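Local coordinates for DUF2442 domain-containing protein (Nitrosomonas europaea, PDB 2AUW), which is of unknown function but may bind DNA, at residues Tyr6-Leu11 and Trp26-Val31; Tyr20-Thr25 and Leu32-Gly37. All coordinates share one frame; numbering follows the deposited sequence. Where two conformers were deposited one is given.

Contact 1: Tyr6-Leu11 and Trp26-Val31; sequences YFFPKL and WSTGEV
K10 and S27 exchange two hydrogen bonds. K10 N donates its N-H to S27 OG at 2.9 Å (160°), and K10 O accepts from S27 N at 2.8 Å, with the donor in the carbonyl plane. S27 OG can reach K10 N because chi1 of 72° sets it between its own backbone N and carbonyl carbon. A water donates to F8 O at 2.9 Å and also lies 2.5 Å from S27 OG; that second leg is unusually short, so the bridge from F8 O to S27 is apparent rather than certain. Next to this polar pair, L11 and W26 form an antiparallel non-hydrogen-bonded bridge. L11 CD1 stands over the six-membered ring of W26, 3.8 Å from its centroid and 8° off the normal, a CH-pi contact. F7 CE2 and P9 CB both approach the benzo side of the indole, at CZ3 and CE3. A type I turn runs from W26 to G29, closed by G29 N to W26 O; from its third position T28 OG1 accepts from E30 N in an ST turn and donates to E30 OE1 at 2.7 Å, on the carboxylate's anti lone pair. The charged end of E30 is satisfied further by Y80 OH and K84 NZ, while W26 NE1 bonds to T24 OG1. In the fold, this contact brings the segment leading into strand 11-16 against the turn between strands 21-26 and 31-35, with helix 76-86 alongside: Y80 meets the rings of F7 and W26 edge-to-face, and R76 bonds to P9 O.

Contact 2: Tyr20-Thr25 and Leu32-Gly37; sequences YRLRTT and LEVDVG
L32 O is gripped by two donors of T24: the backbone N at 2.7 Å and the hydroxyl OG1, also at 2.7 Å, reaching the oxygen from opposite faces of its carbonyl plane. With L32 N to T24 O, and the reciprocal bonds between L22 and V34, this gives two antiparallel hydrogen-bonded pairs; V36 N extends the pairing to Y20 O, its N-H pointing straight at the oxygen (179°). On the sheet face that carries R21, R23 and E33, the glutamate lies between two arginines. In the conformer given, R21, extended from CG to NE, presents NE to E33 OE1 at 2.8 Å, in the guanidinium plane and on the anti lone pair. R23 bends at chi3 (-50°), and its NH1 lies 2.6 Å from E33 OE2, a salt bridge made from above the guanidinium plane. On the opposite face L22 CB packs on V34 CG1, while L22 CD1 reaches past the strand end to V36 CG1. There D35 OD1, in its given conformer, accepts from G37 N in an Asx turn, and a water links D35 OD2 to Y20 N. The two faces therefore differ in chemistry: salt bridges bind the strands on one, probably stabilising E33 as an anion, and mainly apolar side chains cover the other.

Contact 2 pairs the arms of the hairpin formed by strands 21-26 and 31-35, and contact 1 joins the turn at its end to the segment entering strand 11-16. Their centres are 15 Å apart, yet they meet directly: W26 NE1 lies 3.8 Å from L32 CD1, L11 CD1 is 3.5 Å from T25 O, and V31 CG1 is 3.6 Å from R23 CG. Along the chain their segments alternate. Helix 76-86 touches both; its Y80, already at contact 1, also packs on L32 of contact 2. No active site has been assigned; a glycerol, probably from the crystallisation liquor, lies about 4 Å from the F8 side chain in contact 1.

Contact 1: Tyr6-Leu11 and Trp26-Val31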
ATOM      1  N   TYR B   6       5.933  -6.776  -4.383  1.00 31.36           N
ATOM      2  CA  TYR B   6       6.108  -6.584  -2.950  1.00 29.24           C
ATOM      3  C   TYR B   6       6.106  -8.008  -2.418  1.00 27.00           C
ATOM      4  O   TYR B   6       5.234  -8.787  -2.774  1.00 26.93           O
ATOM      5  CB  TYR B   6       4.946  -5.812  -2.313  1.00 28.42           C
ATOM      6  CG  TYR B   6       5.101  -5.621  -0.803  1.00 27.15           C
ATOM      7  CD1 TYR B   6       6.225  -5.001  -0.288  1.00 25.96           C
ATOM      8  CD2 TYR B   6       4.117  -6.055   0.086  1.00 28.10           C
ATOM      9  CE1 TYR B   6       6.392  -4.828   1.084  1.00 28.01           C
ATOM     10  CE2 TYR B   6       4.265  -5.878   1.477  1.00 28.55           C
ATOM     11  CZ  TYR B   6       5.421  -5.257   1.956  1.00 27.60           C
ATOM     12  OH  TYR B   6       5.628  -5.049   3.302  1.00 28.35           O
ATOM     13  N   PHE B   7       7.107  -8.321  -1.610  1.00 26.60           N
ATOM     14  CA  PHE B   7       7.202  -9.553  -0.829  1.00 25.05           C
ATOM     15  C   PHE B   7       7.263  -9.183   0.660  1.00 24.38           C
ATOM     16  O   PHE B   7       8.208  -8.526   1.170  1.00 24.62           O
ATOM     17  CB  PHE B   7       8.400 -10.414  -1.298  1.00 25.06           C
ATOM     18  CG  PHE B   7       8.569 -11.720  -0.541  1.00 24.09           C
ATOM     19  CD1 PHE B   7       7.701 -12.797  -0.746  1.00 24.07           C
ATOM     20  CD2 PHE B   7       9.622 -11.874   0.364  1.00 24.89           C
ATOM     21  CE1 PHE B   7       7.864 -14.006  -0.021  1.00 21.91           C
ATOM     22  CE2 PHE B   7       9.800 -13.083   1.080  1.00 24.16           C
ATOM     23  CZ  PHE B   7       8.909 -14.151   0.878  1.00 20.91           C
ATOM     24  N   PHE B   8       6.217  -9.575   1.352  1.00 24.56           N
ATOM     25  CA  PHE B   8       6.018  -9.150   2.735  1.00 25.33           C
ATOM     26  C   PHE B   8       7.083  -9.751   3.706  1.00 24.78           C
ATOM     27  O   PHE B   8       7.785  -9.004   4.385  1.00 24.42           O
ATOM     28  CB  PHE B   8       4.557  -9.396   3.189  1.00 25.39           C
ATOM     29  CG  PHE B   8       4.351  -9.190   4.684  1.00 29.16           C
ATOM     30  CD1 PHE B   8       4.210  -7.896   5.207  1.00 29.84           C
ATOM     31  CD2 PHE B   8       4.370 -10.274   5.563  1.00 31.37           C
ATOM     32  CE1 PHE B   8       4.063  -7.684   6.595  1.00 31.74           C
ATOM     33  CE2 PHE B   8       4.221 -10.092   6.942  1.00 32.67           C
ATOM     34  CZ  PHE B   8       4.058  -8.783   7.468  1.00 31.95           C
ATOM     35  N   PRO B   9       7.263 -11.082   3.724  1.00 25.09           N
ATOM     36  CA  PRO B   9       8.230 -11.627   4.718  1.00 24.87           C
ATOM     37  C   PRO B   9       9.678 -11.138   4.570  1.00 24.73           C
ATOM     38  O   PRO B   9      10.178 -10.912   3.451  1.00 23.83           O
ATOM     39  CB  PRO B   9       8.169 -13.150   4.468  1.00 25.33           C
ATOM     40  CG  PRO B   9       6.873 -13.365   3.785  1.00 25.26           C
ATOM     41  CD  PRO B   9       6.679 -12.163   2.912  1.00 25.24           C
ATOM     42  N   LYS B  10      10.354 -10.951   5.703  1.00 24.38           N
ATOM     43  CA  LYS B  10      11.777 -10.625   5.702  1.00 24.99           C
ATOM     44  C   LYS B  10      12.526 -11.861   6.170  1.00 23.84           C
ATOM     45  O   LYS B  10      12.087 -12.528   7.087  1.00 23.76           O
ATOM     46  CB  LYS B  10      12.092  -9.471   6.680  1.00 26.00           C
ATOM     47  CG  LYS B  10      11.439  -8.142   6.302  1.00 30.88           C
ATOM     48  CD  LYS B  10      11.344  -7.219   7.538  1.00 34.45           C
ATOM     49  CE  LYS B  10      10.271  -6.149   7.367  1.00 38.23           C
ATOM     50  NZ  LYS B  10      10.799  -4.893   6.742  1.00 42.15           N
ATOM     51  N   LEU B  11      13.619 -12.172   5.498  1.00 23.34           N
ATOM     52  CA  LEU B  11      14.501 -13.261   5.901  1.00 24.19           C
ATOM     53  C   LEU B  11      15.365 -12.755   7.038  1.00 24.33           C
ATOM     54  O   LEU B  11      16.201 -11.865   6.852  1.00 24.12           O
ATOM     55  CB  LEU B  11      15.392 -13.707   4.728  1.00 24.17           C
ATOM     56  CG  LEU B  11      16.388 -14.831   5.016  1.00 24.09           C
ATOM     57  CD1 LEU B  11      15.643 -16.112   5.495  1.00 21.88           C
ATOM     58  CD2 LEU B  11      17.306 -15.119   3.843  1.00 25.17           C
ATOM     59  N   TRP B  26      11.978 -16.151   9.469  1.00 23.18           N
ATOM     60  CA  TRP B  26      11.332 -15.037   8.796  1.00 24.25           C
ATOM     61  C   TRP B  26      10.680 -14.079   9.803  1.00 25.01           C
ATOM     62  O   TRP B  26      10.300 -14.495  10.877  1.00 24.60           O
ATOM     63  CB  TRP B  26      10.293 -15.564   7.797  1.00 24.23           C
ATOM     64  CG  TRP B  26      10.906 -16.584   6.829  1.00 23.89           C
ATOM     65  CD1 TRP B  26      11.079 -17.927   7.057  1.00 24.24           C
ATOM     66  CD2 TRP B  26      11.456 -16.317   5.530  1.00 24.82           C
ATOM     67  NE1 TRP B  26      11.700 -18.525   5.969  1.00 24.48           N
ATOM     68  CE2 TRP B  26      11.949 -17.557   5.020  1.00 25.68           C
ATOM     69  CE3 TRP B  26      11.576 -15.157   4.738  1.00 25.02           C
ATOM     70  CZ2 TRP B  26      12.539 -17.668   3.743  1.00 23.65           C
ATOM     71  CZ3 TRP B  26      12.169 -15.266   3.453  1.00 22.22           C
ATOM     72  CH2 TRP B  26      12.636 -16.523   2.976  1.00 23.85           C
ATOM     73  N   SER B  27      10.531 -12.813   9.402  1.00 26.00           N
ATOM     74  CA  SER B  27       9.793 -11.800  10.172  1.00 26.13           C
ATOM     75  C   SER B  27       8.320 -12.134  10.460  1.00 27.03           C
ATOM     76  O   SER B  27       7.662 -11.422  11.257  1.00 28.08           O
ATOM     77  CB  SER B  27       9.862 -10.467   9.427  1.00 25.94           C
ATOM     78  OG  SER B  27       9.049 -10.549   8.267  1.00 23.76           O
ATOM     79  N   THR B  28       7.795 -13.194   9.838  1.00 27.21           N
ATOM     80  CA  THR B  28       6.446 -13.696  10.098  1.00 27.34           C
ATOM     81  C   THR B  28       6.385 -14.576  11.344  1.00 27.34           C
ATOM     82  O   THR B  28       5.297 -15.014  11.742  1.00 28.19           O
ATOM     83  CB  THR B  28       5.961 -14.587   8.950  1.00 27.97           C
ATOM     84  OG1 THR B  28       6.951 -15.603   8.755  1.00 27.87           O
ATOM     85  CG2 THR B  28       5.774 -13.770   7.626  1.00 27.23           C
ATOM     86  N   GLY B  29       7.544 -14.862  11.915  1.00 27.55           N
ATOM     87  CA  GLY B  29       7.673 -15.851  12.990  1.00 27.77           C
ATOM     88  C   GLY B  29       7.983 -17.266  12.493  1.00 28.10           C
ATOM     89  O   GLY B  29       8.499 -18.083  13.261  1.00 29.62           O
ATOM     90  N   GLU B  30       7.753 -17.531  11.197  1.00 25.44           N
ATOM     91  CA  GLU B  30       7.944 -18.878  10.639  1.00 25.03           C
ATOM     92  C   GLU B  30       9.396 -19.311  10.626  1.00 23.71           C
ATOM     93  O   GLU B  30      10.301 -18.521  10.377  1.00 23.33           O
ATOM     94  CB  GLU B  30       7.356 -18.997   9.219  1.00 23.83           C
ATOM     95  CG  GLU B  30       5.882 -18.802   9.127  1.00 26.19           C
ATOM     96  CD  GLU B  30       5.487 -18.523   7.686  1.00 27.57           C
ATOM     97  OE1 GLU B  30       5.943 -17.498   7.139  1.00 27.63           O
ATOM     98  OE2 GLU B  30       4.800 -19.368   7.107  1.00 28.34           O
ATOM     99  N   VAL B  31       9.607 -20.586  10.894  1.00 23.76           N
ATOM    100  CA  VAL B  31      10.912 -21.221  10.786  1.00 23.86           C
ATOM    101  C   VAL B  31      10.690 -22.391   9.812  1.00 23.65           C
ATOM    102  O   VAL B  31       9.910 -23.295  10.079  1.00 23.69           O
ATOM    103  CB  VAL B  31      11.451 -21.717  12.147  1.00 25.16           C
ATOM    104  CG1 VAL B  31      12.810 -22.413  11.949  1.00 24.13           C
ATOM    105  CG2 VAL B  31      11.602 -20.545  13.111  1.00 23.87           C
TER
HETATM  106  O   HOH W   1       7.905  -8.603   7.263  1.00 45.25           O

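Contact 2: Tyr20-Thr25 and Leu32-Gly37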
ATOM      1  N   TYR B  20      21.600 -31.094   1.439  1.00 31.82           N
ATOM      2  CA  TYR B  20      21.673 -29.675   1.097  1.00 30.38           C
ATOM      3  C   TYR B  20      20.468 -28.928   1.627  1.00 29.18           C
ATOM      4  O   TYR B  20      19.797 -28.189   0.889  1.00 28.18           O
ATOM      5  CB  TYR B  20      21.805 -29.491  -0.417  1.00 30.88           C
ATOM      6  CG  TYR B  20      23.100 -30.065  -0.915  1.00 33.02           C
ATOM      7  CD1 TYR B  20      23.155 -31.385  -1.404  1.00 34.78           C
ATOM      8  CD2 TYR B  20      24.272 -29.322  -0.861  1.00 33.84           C
ATOM      9  CE1 TYR B  20      24.359 -31.941  -1.849  1.00 35.12           C
ATOM     10  CE2 TYR B  20      25.492 -29.867  -1.305  1.00 35.70           C
ATOM     11  CZ  TYR B  20      25.515 -31.182  -1.804  1.00 36.10           C
ATOM     12  OH  TYR B  20      26.707 -31.725  -2.228  1.00 33.71           O
ATOM     13  N   ARG B  21      20.187 -29.128   2.913  0.60 28.49           N
ATOM     14  CA  ARG B  21      19.011 -28.529   3.559  0.60 27.82           C
ATOM     15  C   ARG B  21      19.362 -27.263   4.352  0.60 27.45           C
ATOM     16  O   ARG B  21      20.396 -27.215   5.017  0.60 27.32           O
ATOM     17  CB  ARG B  21      18.335 -29.546   4.473  0.60 27.39           C
ATOM     18  CG  ARG B  21      16.902 -29.211   4.853  0.60 27.25           C
ATOM     19  CD  ARG B  21      16.213 -30.420   5.439  0.60 28.98           C
ATOM     20  NE  ARG B  21      14.814 -30.183   5.805  0.60 30.57           N
ATOM     21  CZ  ARG B  21      13.776 -30.369   4.988  0.60 30.99           C
ATOM     22  NH1 ARG B  21      13.974 -30.791   3.747  0.60 31.01           N
ATOM     23  NH2 ARG B  21      12.530 -30.138   5.410  0.60 30.61           N
ATOM     24  N   LEU B  22      18.492 -26.250   4.271  1.00 27.24           N
ATOM     25  CA  LEU B  22      18.660 -24.993   5.025  1.00 26.06           C
ATOM     26  C   LEU B  22      17.524 -24.820   6.009  1.00 25.39           C
ATOM     27  O   LEU B  22      16.452 -25.352   5.800  1.00 24.59           O
ATOM     28  CB  LEU B  22      18.707 -23.791   4.080  1.00 26.36           C
ATOM     29  CG  LEU B  22      19.739 -23.744   2.954  1.00 25.97           C
ATOM     30  CD1 LEU B  22      19.320 -22.665   1.948  1.00 23.30           C
ATOM     31  CD2 LEU B  22      21.178 -23.541   3.477  1.00 24.13           C
ATOM     32  N   ARG B  23      17.763 -24.093   7.111  1.00 25.76           N
ATOM     33  CA  ARG B  23      16.686 -23.675   7.987  1.00 24.78           C
ATOM     34  C   ARG B  23      16.582 -22.138   7.874  1.00 24.58           C
ATOM     35  O   ARG B  23      17.582 -21.437   8.024  1.00 25.16           O
ATOM     36  CB  ARG B  23      16.955 -24.079   9.444  1.00 26.48           C
ATOM     37  CG  ARG B  23      15.831 -23.641  10.373  1.00 29.01           C
ATOM     38  CD  ARG B  23      16.172 -23.876  11.840  1.00 38.08           C
ATOM     39  NE  ARG B  23      16.654 -25.233  12.050  1.00 44.40           N
ATOM     40  CZ  ARG B  23      15.887 -26.318  12.104  1.00 47.66           C
ATOM     41  NH1 ARG B  23      14.566 -26.219  11.982  1.00 49.85           N
ATOM     42  NH2 ARG B  23      16.454 -27.514  12.296  1.00 48.39           N
ATOM     43  N   THR B  24      15.384 -21.640   7.589  1.00 22.76           N
ATOM     44  CA  THR B  24      15.203 -20.197   7.304  1.00 22.39           C
ATOM     45  C   THR B  24      14.227 -19.651   8.328  1.00 22.31           C
ATOM     46  O   THR B  24      13.217 -20.277   8.591  1.00 22.27           O
ATOM     47  CB  THR B  24      14.669 -19.943   5.867  1.00 21.90           C
ATOM     48  OG1 THR B  24      13.473 -20.715   5.654  1.00 21.97           O
ATOM     49  CG2 THR B  24      15.735 -20.352   4.837  1.00 21.34           C
ATOM     50  N   THR B  25      14.554 -18.494   8.896  1.00 22.03           N
ATOM     51  CA  THR B  25      13.668 -17.821   9.860  1.00 23.01           C
ATOM     52  C   THR B  25      13.233 -16.482   9.255  1.00 21.80           C
ATOM     53  O   THR B  25      14.036 -15.772   8.636  1.00 23.61           O
ATOM     54  CB  THR B  25      14.379 -17.579  11.223  1.00 23.33           C
ATOM     55  OG1 THR B  25      14.937 -18.822  11.695  1.00 25.06           O
ATOM     56  CG2 THR B  25      13.387 -17.045  12.242  1.00 22.82           C
ATOM     57  N   LEU B  32      11.275 -22.278   8.631  1.00 24.02           N
ATOM     58  CA  LEU B  32      10.956 -23.200   7.524  1.00 23.63           C
ATOM     59  C   LEU B  32      12.241 -23.816   7.014  1.00 23.60           C
ATOM     60  O   LEU B  32      13.235 -23.137   6.818  1.00 24.25           O
ATOM     61  CB  LEU B  32      10.279 -22.446   6.362  1.00 24.08           C
ATOM     62  CG  LEU B  32       9.081 -21.553   6.673  1.00 24.07           C
ATOM     63  CD1 LEU B  32       8.691 -20.787   5.421  1.00 23.97           C
ATOM     64  CD2 LEU B  32       7.940 -22.404   7.156  1.00 25.25           C
ATOM     65  N   GLU B  33      12.205 -25.109   6.764  1.00 24.18           N
ATOM     66  CA  GLU B  33      13.349 -25.781   6.181  1.00 25.53           C
ATOM     67  C   GLU B  33      13.091 -25.994   4.691  1.00 23.92           C
ATOM     68  O   GLU B  33      11.951 -26.083   4.238  1.00 24.16           O
ATOM     69  CB  GLU B  33      13.643 -27.120   6.885  1.00 25.25           C
ATOM     70  CG  GLU B  33      14.103 -26.960   8.383  1.00 29.23           C
ATOM     71  CD  GLU B  33      14.398 -28.290   9.097  1.00 30.90           C
ATOM     72  OE1 GLU B  33      14.468 -29.351   8.434  1.00 34.52           O
ATOM     73  OE2 GLU B  33      14.575 -28.258  10.343  1.00 36.88           O
ATOM     74  N   VAL B  34      14.175 -26.094   3.943  1.00 23.49           N
ATOM     75  CA  VAL B  34      14.034 -26.182   2.488  1.00 22.65           C
ATOM     76  C   VAL B  34      15.278 -26.843   1.904  1.00 23.35           C
ATOM     77  O   VAL B  34      16.419 -26.515   2.293  1.00 23.08           O
ATOM     78  CB  VAL B  34      13.850 -24.767   1.880  1.00 22.71           C
ATOM     79  CG1 VAL B  34      15.053 -23.885   2.171  1.00 21.92           C
ATOM     80  CG2 VAL B  34      13.540 -24.843   0.332  1.00 21.75           C
ATOM     81  N   ASP B  35      15.059 -27.742   0.953  0.60 22.93           N
ATOM     82  CA  ASP B  35      16.172 -28.390   0.249  0.60 23.53           C
ATOM     83  C   ASP B  35      16.494 -27.572  -0.990  0.60 23.61           C
ATOM     84  O   ASP B  35      15.582 -27.179  -1.749  0.60 23.91           O
ATOM     85  CB  ASP B  35      15.773 -29.808  -0.146  0.60 24.42           C
ATOM     86  CG  ASP B  35      16.969 -30.674  -0.498  0.60 24.22           C
ATOM     87  OD1 ASP B  35      17.636 -30.408  -1.501  0.60 25.39           O
ATOM     88  OD2 ASP B  35      17.237 -31.620   0.250  0.60 29.61           O
ATOM     89  N   VAL B  36      17.778 -27.287  -1.189  1.00 23.18           N
ATOM     90  CA  VAL B  36      18.226 -26.566  -2.382  1.00 24.02           C
ATOM     91  C   VAL B  36      19.173 -27.416  -3.253  1.00 23.70           C
ATOM     92  O   VAL B  36      19.771 -26.892  -4.165  1.00 24.48           O
ATOM     93  CB  VAL B  36      18.891 -25.192  -2.079  1.00 23.34           C
ATOM     94  CG1 VAL B  36      17.860 -24.201  -1.535  1.00 24.92           C
ATOM     95  CG2 VAL B  36      20.089 -25.357  -1.086  1.00 24.25           C
ATOM     96  N   GLY B  37      19.309 -28.696  -2.927  1.00 25.33           N
ATOM     97  CA  GLY B  37      20.251 -29.602  -3.616  1.00 26.95           C
ATOM     98  C   GLY B  37      19.942 -29.754  -5.101  1.00 28.02           C
ATOM     99  O   GLY B  37      20.841 -29.700  -5.943  1.00 29.31           O
TER
HETATM  100  O   HOH W   2      19.699 -32.607   0.160  1.00 38.27           O